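Cycloalternan-forming enzyme (PDB 5F7U) is a multidomain, carbohydrate-active protein of glycosyl hydrolase family 31, built around a TIM barrel with several beta-rich domains attached. Local coordinates at residues N560-F571 with S585-G596; K265-N273 with E282-F290. The protein carries 1 engineered substitution. All coordinates share one frame; numbering follows the deposited sequence.

Interaction 1 of 2, residues N560-F571 with S585-G596. With GLC (alpha-D-glucopyranose), chain F; GLC (alpha-D-glucopyranose), chain B.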
loop_
_atom_site.group_PDB
_atom_site.type_symbol
_atom_site.label_atom_id
_atom_site.label_comp_id
_atom_site.label_asym_id
_atom_site.label_seq_id
_atom_site.Cartn_x
_atom_site.Cartn_y
_atom_site.Cartn_z
ATOM N N ASN A 560 -3.037 -6.410 18.120
ATOM C CA ASN A 560 -2.507 -5.957 16.834
ATOM C C ASN A 560 -1.496 -6.940 16.235
ATOM O O ASN A 560 -1.382 -7.065 15.007
ATOM C CB ASN A 560 -1.874 -4.565 16.945
ATOM C CG ASN A 560 -2.907 -3.471 17.222
ATOM O OD1 ASN A 560 -4.119 -3.669 17.054
ATOM N ND2 ASN A 560 -2.428 -2.296 17.620
ATOM N N ARG A 561 -0.781 -7.630 17.118
ATOM C CA ARG A 561 0.282 -8.567 16.728
ATOM C C ARG A 561 -0.242 -9.889 16.192
ATOM O O ARG A 561 0.339 -10.462 15.260
ATOM C CB ARG A 561 1.242 -8.792 17.918
ATOM C CG ARG A 561 2.384 -9.804 17.690
ATOM C CD ARG A 561 3.208 -9.543 16.427
ATOM N NE ARG A 561 3.729 -8.176 16.376
ATOM C CZ ARG A 561 4.247 -7.606 15.290
ATOM N NH1 ARG A 561 4.310 -8.272 14.138
ATOM N NH2 ARG A 561 4.691 -6.360 15.362
ATOM N N TYR A 562 -1.311 -10.387 16.802
ATOM C CA TYR A 562 -1.869 -11.698 16.450
ATOM C C TYR A 562 -2.026 -11.944 14.943
ATOM O O TYR A 562 -1.553 -12.985 14.448
ATOM C CB TYR A 562 -3.191 -11.941 17.187
ATOM C CG TYR A 562 -3.720 -13.335 16.919
ATOM C CD1 TYR A 562 -3.292 -14.426 17.694
ATOM C CD2 TYR A 562 -4.649 -13.568 15.894
ATOM C CE1 TYR A 562 -3.755 -15.705 17.427
ATOM C CE2 TYR A 562 -5.124 -14.853 15.624
ATOM C CZ TYR A 562 -4.685 -15.912 16.396
ATOM O OH TYR A 562 -5.151 -17.186 16.139
ATOM N N PRO A 563 -2.682 -11.008 14.197
ATOM C CA PRO A 563 -2.820 -11.319 12.770
ATOM C C PRO A 563 -1.504 -11.542 12.039
ATOM O O PRO A 563 -1.445 -12.424 11.160
ATOM C CB PRO A 563 -3.565 -10.087 12.203
ATOM C CG PRO A 563 -3.390 -9.014 13.263
ATOM C CD PRO A 563 -3.449 -9.789 14.542
ATOM N N THR A 564 -0.466 -10.772 12.375
ATOM C CA THR A 564 0.846 -10.954 11.740
ATOM C C THR A 564 1.541 -12.243 12.184
ATOM O O THR A 564 2.215 -12.891 11.372
ATOM C CB THR A 564 1.679 -9.675 11.868
ATOM O OG1 THR A 564 0.965 -8.649 11.188
ATOM C CG2 THR A 564 3.065 -9.791 11.197
ATOM N N ASP A 565 1.338 -12.658 13.428
ATOM C CA ASP A 565 1.852 -13.970 13.857
ATOM C C ASP A 565 1.195 -15.092 13.058
ATOM O O ASP A 565 1.868 -16.029 12.602
ATOM C CB ASP A 565 1.611 -14.169 15.356
ATOM C CG ASP A 565 2.607 -13.420 16.225
ATOM O OD1 ASP A 565 3.640 -12.924 15.711
ATOM O OD2 ASP A 565 2.366 -13.361 17.451
ATOM N N TYR A 566 -0.123 -14.970 12.880
ATOM C CA TYR A 566 -0.909 -15.927 12.113
ATOM C C TYR A 566 -0.464 -15.952 10.643
ATOM O O TYR A 566 -0.144 -17.012 10.091
ATOM C CB TYR A 566 -2.390 -15.529 12.265
ATOM C CG TYR A 566 -3.370 -15.928 11.161
ATOM C CD1 TYR A 566 -3.453 -17.252 10.684
ATOM C CD2 TYR A 566 -4.284 -14.995 10.670
ATOM C CE1 TYR A 566 -4.377 -17.601 9.702
ATOM C CE2 TYR A 566 -5.215 -15.342 9.689
ATOM C CZ TYR A 566 -5.271 -16.661 9.235
ATOM O OH TYR A 566 -6.197 -17.032 8.269
ATOM N N VAL A 567 -0.444 -14.778 10.016
ATOM C CA VAL A 567 -0.152 -14.706 8.582
ATOM C C VAL A 567 1.279 -15.171 8.304
ATOM O O VAL A 567 1.527 -15.945 7.351
ATOM C CB VAL A 567 -0.410 -13.273 8.054
ATOM C CG1 VAL A 567 0.218 -13.044 6.675
ATOM C CG2 VAL A 567 -1.911 -13.016 7.991
ATOM N N SER A 568 2.222 -14.703 9.127
ATOM C CA SER A 568 3.623 -15.097 8.937
ATOM C C SER A 568 3.818 -16.598 9.157
ATOM O O SER A 568 4.591 -17.225 8.417
ATOM C CB SER A 568 4.563 -14.290 9.837
ATOM O OG SER A 568 4.350 -14.574 11.214
ATOM N N SER A 569 3.104 -17.180 10.128
ATOM C CA SER A 569 3.252 -18.627 10.397
ATOM C C SER A 569 2.870 -19.448 9.177
ATOM O O SER A 569 3.604 -20.374 8.786
ATOM C CB SER A 569 2.426 -19.073 11.600
ATOM O OG SER A 569 2.987 -18.581 12.805
ATOM N N TYR A 570 1.727 -19.106 8.580
ATOM C CA TYR A 570 1.268 -19.797 7.382
ATOM C C TYR A 570 2.168 -19.549 6.177
ATOM O O TYR A 570 2.412 -20.471 5.395
ATOM C CB TYR A 570 -0.127 -19.348 7.031
ATOM C CG TYR A 570 -1.263 -20.208 7.517
ATOM C CD1 TYR A 570 -1.847 -19.986 8.769
ATOM C CD2 TYR A 570 -1.821 -21.183 6.685
ATOM C CE1 TYR A 570 -2.954 -20.733 9.186
ATOM C CE2 TYR A 570 -2.922 -21.937 7.091
ATOM C CZ TYR A 570 -3.487 -21.700 8.344
ATOM O OH TYR A 570 -4.611 -22.406 8.756
ATOM N N PHE A 571 2.615 -18.299 6.003
ATOM C CA PHE A 571 3.466 -17.931 4.868
ATOM C C PHE A 571 4.769 -18.741 4.903
ATOM O O PHE A 571 5.163 -19.334 3.892
ATOM C CB PHE A 571 3.787 -16.422 4.888
ATOM C CG PHE A 571 4.680 -15.961 3.752
ATOM C CD1 PHE A 571 4.194 -15.875 2.439
ATOM C CD2 PHE A 571 6.004 -15.590 3.998
ATOM C CE1 PHE A 571 5.022 -15.448 1.394
ATOM C CE2 PHE A 571 6.838 -15.178 2.961
ATOM C CZ PHE A 571 6.347 -15.092 1.656
ATOM N N SER A 585 -3.589 -11.959 2.303
ATOM C CA SER A 585 -4.158 -11.709 3.654
ATOM C C SER A 585 -4.702 -10.298 3.765
ATOM O O SER A 585 -4.469 -9.484 2.869
ATOM C CB SER A 585 -3.079 -11.890 4.717
ATOM O OG SER A 585 -2.438 -13.147 4.564
ATOM N N ARG A 586 -5.446 -10.002 4.835
ATOM C CA ARG A 586 -5.971 -8.632 4.987
ATOM C C ARG A 586 -5.521 -7.886 6.226
ATOM O O ARG A 586 -5.524 -6.651 6.221
ATOM C CB ARG A 586 -7.493 -8.586 4.881
ATOM C CG ARG A 586 -8.203 -9.288 6.001
ATOM C CD ARG A 586 -9.708 -9.096 5.905
ATOM N NE ARG A 586 -10.254 -9.498 7.191
ATOM C CZ ARG A 586 -11.509 -9.883 7.407
ATOM N NH1 ARG A 586 -12.402 -9.932 6.401
ATOM N NH2 ARG A 586 -11.866 -10.204 8.645
ATOM N N SER A 587 -5.116 -8.619 7.272
ATOM C CA SER A 587 -4.897 -8.002 8.578
ATOM C C SER A 587 -3.458 -8.067 9.019
ATOM O O SER A 587 -2.770 -9.044 8.731
ATOM C CB SER A 587 -5.746 -8.690 9.647
ATOM O OG SER A 587 -5.657 -7.952 10.869
ATOM N N GLY A 588 -3.012 -7.049 9.755
ATOM C CA GLY A 588 -1.677 -7.127 10.351
ATOM C C GLY A 588 -1.213 -5.823 10.964
ATOM O O GLY A 588 -1.958 -4.845 11.019
ATOM N N THR A 589 0.022 -5.838 11.459
ATOM C CA THR A 589 0.619 -4.621 12.011
ATOM C C THR A 589 2.048 -4.482 11.468
ATOM O O THR A 589 2.366 -5.071 10.433
ATOM C CB THR A 589 0.486 -4.576 13.558
ATOM O OG1 THR A 589 0.860 -3.269 14.021
ATOM C CG2 THR A 589 1.326 -5.658 14.205
ATOM N N SER A 590 2.895 -3.680 12.118
ATOM C CA SER A 590 4.298 -3.566 11.685
ATOM C C SER A 590 4.933 -4.950 11.520
ATOM O O SER A 590 4.765 -5.833 12.374
ATOM C CB SER A 590 5.111 -2.774 12.705
ATOM O OG SER A 590 5.150 -3.459 13.933
ATOM N N GLY A 591 5.635 -5.133 10.399
ATOM C CA GLY A 591 6.218 -6.444 10.025
ATOM C C GLY A 591 5.330 -7.256 9.096
ATOM O O GLY A 591 5.796 -8.245 8.523
ATOM N N ALA A 592 4.060 -6.856 8.934
ATOM C CA ALA A 592 3.160 -7.557 7.999
ATOM C C ALA A 592 3.821 -7.747 6.632
ATOM O O ALA A 592 3.634 -8.771 5.975
ATOM C CB ALA A 592 1.872 -6.780 7.827
ATOM N N GLN A 593 4.602 -6.752 6.224
ATOM C CA GLN A 593 5.220 -6.748 4.898
ATOM C C GLN A 593 6.134 -7.945 4.624
ATOM O O GLN A 593 6.362 -8.263 3.458
ATOM C CB GLN A 593 5.973 -5.425 4.669
ATOM C CG GLN A 593 7.197 -5.251 5.572
ATOM C CD GLN A 593 6.903 -4.551 6.893
ATOM O OE1 GLN A 593 5.765 -4.461 7.346
ATOM N NE2 GLN A 593 7.955 -4.037 7.515
ATOM N N LYS A 594 6.628 -8.614 5.665
ATOM C CA LYS A 594 7.508 -9.785 5.453
ATOM C C LYS A 594 6.755 -10.967 4.846
ATOM O O LYS A 594 7.383 -11.895 4.326
ATOM C CB LYS A 594 8.137 -10.236 6.779
ATOM C CG LYS A 594 9.062 -9.196 7.403
ATOM C CD LYS A 594 9.814 -9.744 8.609
ATOM C CE LYS A 594 9.048 -9.588 9.895
ATOM N NZ LYS A 594 9.802 -10.358 10.939
ATOM N N SER A 595 5.422 -10.948 4.900
ATOM C CA SER A 595 4.662 -12.184 4.668
ATOM C C SER A 595 3.525 -12.080 3.632
ATOM O O SER A 595 2.369 -12.346 3.949
ATOM C CB SER A 595 4.147 -12.727 6.021
ATOM O OG SER A 595 5.246 -12.959 6.911
ATOM N N GLY A 596 3.861 -11.698 2.401
ATOM C CA GLY A 596 2.935 -11.870 1.267
ATOM C C GLY A 596 2.065 -10.675 0.906
ATOM O O GLY A 596 2.400 -9.521 1.220
HETATM C C1 GLC F . -18.492 -11.064 7.279
HETATM C C2 GLC F . -17.076 -11.314 7.811
HETATM C C3 GLC F . -16.015 -11.077 6.727
HETATM C C4 GLC F . -16.270 -11.971 5.506
HETATM C C5 GLC F . -17.716 -11.698 5.031
HETATM C C6 GLC F . -18.159 -12.588 3.878
HETATM O O1 GLC F . -18.703 -9.661 7.069
HETATM O O2 GLC F . -16.832 -10.444 8.915
HETATM O O3 GLC F . -14.719 -11.294 7.280
HETATM O O4 GLC F . -15.363 -11.672 4.419
HETATM O O5 GLC F . -18.728 -11.792 6.058
HETATM O O6 GLC F . -18.141 -11.723 2.746
HETATM C C1 GLC B . -14.202 -12.529 4.290
HETATM C C2 GLC B . -13.266 -11.986 3.189
HETATM C C3 GLC B . -13.849 -12.145 1.770
HETATM C C4 GLC B . -14.283 -13.600 1.530
HETATM C C5 GLC B . -15.068 -14.158 2.725
HETATM C C6 GLC B . -15.381 -15.641 2.607
HETATM O O2 GLC B . -12.840 -10.657 3.506
HETATM O O3 GLC B . -12.887 -11.778 0.764
HETATM O O4 GLC B . -15.094 -13.682 0.343
HETATM O O5 GLC B . -14.434 -13.922 3.999
HETATM O O6 GLC B . -16.271 -15.947 3.699
HETATM O O HOH W 1 0.000 -9.686 8.882
#
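N560 opens the contact with its backbone: its carbonyl O is buried with no polar partner in the model, and T589 CG2 lies against that O at 3.2 Å. The helix 555-577 is kinked here, before it runs on past the loop that follows the fifth strand of the TIM barrel. R561 starts away from the loop but folds back, its chain bent at chi2 (52°) and chi3 (54°). The returned guanidinium grips S590 O end-on, NH1 and NH2 each at 3.0 Å, while T589 CG2 sits over the centre of one face and NE forms a salt bridge with D304. P563 follows, and its CB packs 3.3 Å from S587 OG, whose hydrogen bond goes to Y285 O. T564 is the polar link of the middle turn: T589 N donates to its OG1 (3.0 Å, 159°), and a water joins the same OG1 to S587 O. One turn later the two methyls of V567 straddle S585 OG, with CG1 3.4 Å away; that hydroxyl is paired with T536 on the neighbouring barrel strand. S568 turns its own OG back to T564 O within the helix and offers CB to S595 OG at 3.3 Å. F571 completes the series with a CH-pi contact, S595 CA lying over its ring face 4.0 Å from the centroid; G596 N stands over the same face. R586 leaves in another direction, held by a salt bridge to E540, and its NH1 donates to O3 of the chain F glucose at 2.8 Å. The chemistry thus divides by position: helix side chains bind the loop's backbone polar groups near R561 and T564, apolar surfaces meet it near V567 and F571, and the residue that reaches the sugar is carried by this braced loop.

Interaction 2 of 2, residues K265-N273 with E282-F290. With GLC (alpha-D-glucopyranose), chain F.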
loop_
_atom_site.group_PDB
_atom_site.type_symbol
_atom_site.label_atom_id
_atom_site.label_comp_id
_atom_site.label_asym_id
_atom_site.label_seq_id
_atom_site.Cartn_x
_atom_site.Cartn_y
_atom_site.Cartn_z
ATOM N N LYS A 265 -6.940 14.381 12.223
ATOM C CA LYS A 265 -7.559 13.139 12.697
ATOM C C LYS A 265 -6.892 12.622 13.971
ATOM O O LYS A 265 -5.672 12.797 14.173
ATOM C CB LYS A 265 -7.429 12.012 11.647
ATOM C CG LYS A 265 -8.029 12.248 10.257
ATOM C CD LYS A 265 -9.525 12.036 10.280
ATOM C CE LYS A 265 -10.111 12.091 8.871
ATOM N NZ LYS A 265 -11.575 12.336 9.003
ATOM N N ASP A 266 -7.694 11.937 14.793
ATOM C CA ASP A 266 -7.184 11.061 15.854
ATOM C C ASP A 266 -7.118 9.670 15.261
ATOM O O ASP A 266 -8.148 9.077 14.985
ATOM C CB ASP A 266 -8.121 11.047 17.066
ATOM C CG ASP A 266 -8.131 12.358 17.802
ATOM O OD1 ASP A 266 -7.039 12.879 18.081
ATOM O OD2 ASP A 266 -9.233 12.881 18.094
ATOM N N VAL A 267 -5.911 9.164 15.060
ATOM C CA VAL A 267 -5.700 7.895 14.350
ATOM C C VAL A 267 -5.471 6.790 15.370
ATOM O O VAL A 267 -4.557 6.882 16.188
ATOM C CB VAL A 267 -4.485 7.980 13.402
ATOM C CG1 VAL A 267 -4.375 6.708 12.586
ATOM C CG2 VAL A 267 -4.593 9.189 12.471
ATOM N N GLU A 268 -6.295 5.741 15.305
ATOM C CA GLU A 268 -6.180 4.627 16.252
ATOM C C GLU A 268 -5.356 3.515 15.617
ATOM O O GLU A 268 -5.699 3.048 14.526
ATOM C CB GLU A 268 -7.565 4.045 16.575
ATOM C CG GLU A 268 -8.588 5.055 17.050
ATOM C CD GLU A 268 -8.213 5.798 18.325
ATOM O OE1 GLU A 268 -7.371 5.336 19.133
ATOM O OE2 GLU A 268 -8.812 6.872 18.548
ATOM N N THR A 269 -4.301 3.092 16.310
ATOM C CA THR A 269 -3.531 1.938 15.895
ATOM C C THR A 269 -4.210 0.711 16.505
ATOM O O THR A 269 -3.910 0.291 17.619
ATOM C CB THR A 269 -2.058 2.031 16.332
ATOM O OG1 THR A 269 -1.555 3.337 16.014
ATOM C CG2 THR A 269 -1.220 0.972 15.576
ATOM N N TYR A 270 -5.166 0.172 15.767
ATOM C CA TYR A 270 -6.049 -0.852 16.313
ATOM C C TYR A 270 -6.613 -1.633 15.143
ATOM O O TYR A 270 -7.397 -1.093 14.343
ATOM C CB TYR A 270 -7.203 -0.163 17.061
ATOM C CG TYR A 270 -8.099 -1.090 17.850
ATOM C CD1 TYR A 270 -7.690 -1.601 19.104
ATOM C CD2 TYR A 270 -9.389 -1.401 17.390
ATOM C CE1 TYR A 270 -8.528 -2.421 19.853
ATOM C CE2 TYR A 270 -10.230 -2.214 18.131
ATOM C CZ TYR A 270 -9.801 -2.723 19.350
ATOM O OH TYR A 270 -10.663 -3.521 20.072
ATOM N N VAL A 271 -6.249 -2.903 15.050
ATOM C CA VAL A 271 -6.781 -3.736 13.966
ATOM C C VAL A 271 -8.256 -4.046 14.227
ATOM O O VAL A 271 -8.662 -4.301 15.372
ATOM C CB VAL A 271 -5.973 -5.043 13.749
ATOM C CG1 VAL A 271 -4.508 -4.729 13.397
ATOM C CG2 VAL A 271 -6.081 -6.006 14.934
ATOM N N TYR A 272 -9.056 -4.016 13.165
ATOM C CA TYR A 272 -10.480 -4.259 13.321
ATOM C C TYR A 272 -11.069 -4.769 12.024
ATOM O O TYR A 272 -10.645 -4.351 10.946
ATOM C CB TYR A 272 -11.195 -2.983 13.799
ATOM C CG TYR A 272 -12.563 -3.237 14.367
ATOM C CD1 TYR A 272 -12.740 -3.592 15.716
ATOM C CD2 TYR A 272 -13.677 -3.108 13.560
ATOM C CE1 TYR A 272 -14.025 -3.819 16.226
ATOM C CE2 TYR A 272 -14.946 -3.344 14.042
ATOM C CZ TYR A 272 -15.117 -3.692 15.362
ATOM O OH TYR A 272 -16.425 -3.902 15.756
ATOM N N ASN A 273 -12.008 -5.706 12.143
ATOM C CA ASN A 273 -12.743 -6.197 10.977
ATOM C C ASN A 273 -14.031 -5.370 10.780
ATOM O O ASN A 273 -15.075 -5.675 11.386
ATOM C CB ASN A 273 -13.037 -7.715 11.115
ATOM C CG ASN A 273 -13.968 -8.230 10.011
ATOM O OD1 ASN A 273 -14.115 -7.587 8.987
ATOM N ND2 ASN A 273 -14.615 -9.374 10.236
ATOM N N GLU A 282 -13.553 5.162 9.907
ATOM C CA GLU A 282 -12.106 5.401 10.081
ATOM C C GLU A 282 -11.454 4.191 10.741
ATOM O O GLU A 282 -10.579 4.323 11.610
ATOM C CB GLU A 282 -11.845 6.718 10.860
ATOM C CG GLU A 282 -12.704 7.862 10.331
ATOM C CD GLU A 282 -12.335 9.231 10.862
ATOM O OE1 GLU A 282 -11.552 9.347 11.829
ATOM O OE2 GLU A 282 -12.866 10.212 10.307
ATOM N N ARG A 283 -11.896 2.999 10.329
ATOM C CA ARG A 283 -11.340 1.747 10.868
ATOM C C ARG A 283 -10.499 1.037 9.807
ATOM O O ARG A 283 -10.526 1.422 8.630
ATOM C CB ARG A 283 -12.447 0.850 11.408
ATOM C CG ARG A 283 -13.169 1.513 12.584
ATOM C CD ARG A 283 -14.360 0.707 13.028
ATOM N NE ARG A 283 -15.119 1.472 14.015
ATOM C CZ ARG A 283 -16.195 1.028 14.645
ATOM N NH1 ARG A 283 -16.673 -0.206 14.393
ATOM N NH2 ARG A 283 -16.808 1.837 15.526
ATOM N N THR A 284 -9.734 0.036 10.234
ATOM C CA THR A 284 -8.864 -0.705 9.330
ATOM C C THR A 284 -8.470 -2.069 9.872
ATOM O O THR A 284 -8.399 -2.274 11.101
ATOM C CB THR A 284 -7.586 0.071 8.964
ATOM O OG1 THR A 284 -6.842 -0.685 7.987
ATOM C CG2 THR A 284 -6.681 0.362 10.205
ATOM N N TYR A 285 -8.202 -2.971 8.932
ATOM C CA TYR A 285 -7.710 -4.307 9.240
ATOM C C TYR A 285 -6.216 -4.303 9.513
ATOM O O TYR A 285 -5.688 -5.257 10.071
ATOM C CB TYR A 285 -7.893 -5.213 8.026
ATOM C CG TYR A 285 -9.257 -5.219 7.381
ATOM C CD1 TYR A 285 -10.269 -6.068 7.856
ATOM C CD2 TYR A 285 -9.512 -4.420 6.237
ATOM C CE1 TYR A 285 -11.510 -6.119 7.233
ATOM C CE2 TYR A 285 -10.754 -4.464 5.613
ATOM C CZ TYR A 285 -11.737 -5.305 6.125
ATOM O OH TYR A 285 -12.931 -5.340 5.499
ATOM N N LEU A 286 -5.526 -3.257 9.065
ATOM C CA LEU A 286 -4.061 -3.283 9.020
ATOM C C LEU A 286 -3.582 -1.930 9.533
ATOM O O LEU A 286 -3.630 -0.934 8.820
ATOM C CB LEU A 286 -3.591 -3.574 7.576
ATOM C CG LEU A 286 -2.171 -4.131 7.378
ATOM C CD1 LEU A 286 -1.992 -4.418 5.885
ATOM C CD2 LEU A 286 -1.108 -3.164 7.869
ATOM N N ALA A 287 -3.159 -1.917 10.796
ATOM C CA ALA A 287 -2.853 -0.670 11.521
ATOM C C ALA A 287 -1.409 -0.713 11.942
ATOM O O ALA A 287 -0.969 -1.686 12.555
ATOM C CB ALA A 287 -3.744 -0.545 12.751
ATOM N N VAL A 288 -0.677 0.353 11.640
ATOM C CA VAL A 288 0.786 0.365 11.854
ATOM C C VAL A 288 1.126 1.685 12.532
ATOM O O VAL A 288 0.728 2.724 12.038
ATOM C CB VAL A 288 1.535 0.284 10.497
ATOM C CG1 VAL A 288 3.040 0.379 10.728
ATOM C CG2 VAL A 288 1.158 -1.000 9.726
ATOM N N PRO A 289 1.859 1.661 13.662
ATOM C CA PRO A 289 2.166 2.926 14.357
ATOM C C PRO A 289 3.413 3.618 13.767
ATOM O O PRO A 289 4.394 3.840 14.463
ATOM C CB PRO A 289 2.400 2.459 15.810
ATOM C CG PRO A 289 3.026 1.085 15.624
ATOM C CD PRO A 289 2.354 0.483 14.406
ATOM N N PHE A 290 3.346 3.918 12.471
ATOM C CA PHE A 290 4.425 4.534 11.728
ATOM C C PHE A 290 3.783 5.535 10.793
ATOM O O PHE A 290 2.833 5.203 10.092
ATOM C CB PHE A 290 5.165 3.472 10.902
ATOM C CG PHE A 290 6.150 4.027 9.887
ATOM C CD1 PHE A 290 7.190 4.906 10.257
ATOM C CD2 PHE A 290 6.073 3.601 8.559
ATOM C CE1 PHE A 290 8.103 5.381 9.305
ATOM C CE2 PHE A 290 6.993 4.072 7.598
ATOM C CZ PHE A 290 8.001 4.953 7.973
HETATM C C1 GLC F . -18.492 -11.064 7.279
HETATM C C2 GLC F . -17.076 -11.314 7.811
HETATM C C3 GLC F . -16.015 -11.077 6.727
HETATM C C4 GLC F . -16.270 -11.971 5.506
HETATM C C5 GLC F . -17.716 -11.698 5.031
HETATM C C6 GLC F . -18.159 -12.588 3.878
HETATM O O1 GLC F . -18.703 -9.661 7.069
HETATM O O2 GLC F . -16.832 -10.444 8.915
HETATM O O3 GLC F . -14.719 -11.294 7.280
HETATM O O4 GLC F . -15.363 -11.672 4.419
HETATM O O5 GLC F . -18.728 -11.792 6.058
HETATM O O6 GLC F . -18.141 -11.723 2.746
HETATM O O HOH W 2 -9.227 8.195 12.564
HETATM O O HOH W 3 -10.443 11.451 13.752
HETATM O O HOH W 4 -8.404 5.572 13.362
HETATM O O HOH W 5 -1.731 3.792 13.273
HETATM O O HOH W 6 -9.642 0.158 13.286
#
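The Y272 ring and the R283 guanidinium lie side by side and point the same way, their planes 77° apart, and NH1 of R283 comes obliquely to CE2 of Y272 at 3.6 Å. Any cation-pi attraction is long and at most weak, and the arginine has a salt bridge to E274 as well. The second ring, Y285, meets the N273 amide at its edge, near the ring plane, while Y272 O approaches it obliquely. N273 also belongs to the glycan pocket and lies beside the chain F glucose. These residues sit in the galactose mutarotase-like domain of the family 31 fold, where a short helix ends in a Schellman motif with E282 as its C-prime residue and the chain then returns past strand 266-269. One direct backbone hydrogen bond joins the two segments, from Y272 N to T284 O at 2.8 Å; next to it, Y285 CA makes a CA-H...O contact of 3.4 Å with Y272 O. T284 OG1 accepts from L286 N, forming an ST turn, and is also hydrogen-bonded to E255 O. Further along, A287 CB presses on Y270 N at 3.4 Å, V271 CG1 rests against Y285 O, and the side chains of T269 and P289 cross at about a right angle, T269 CG2 lying 3.8 Å from P289 CD. T269 and P289 are each the centre of an inverse gamma turn. Waters fill in where the backbones do not pair: one connects Y270 O with T284 N, another E268 N with E282 O. A side-chain bridge through a third water links T269 OG1, which also pairs with S307, to V288 O. At the outer end K265 bends at chi2 (-79°) and reaches the carboxylate of E282 in a salt bridge, NZ standing 2.8 Å from OE2 and 44° out of the carboxylate plane.

Interaction 2 closes before interaction 1 opens along the chain, and their centres are about 15 Å apart. Interaction 2 lies in the N-terminal mutarotase-like domain, interaction 1 in the TIM barrel, so the place where they touch is a seam between domains. There the barrel loop 585-596 meets the segment 282-290: backbone bonds run from G588 to Y285 and A287, and T589 OG1 probably bonds to A287 O. R586 and N273 also pack against each other, one from each domain, beside the chain F glucose. The glycan pocket is therefore assembled from both domains, with R586 of the barrel and N273 of the mutarotase-like domain both lining it.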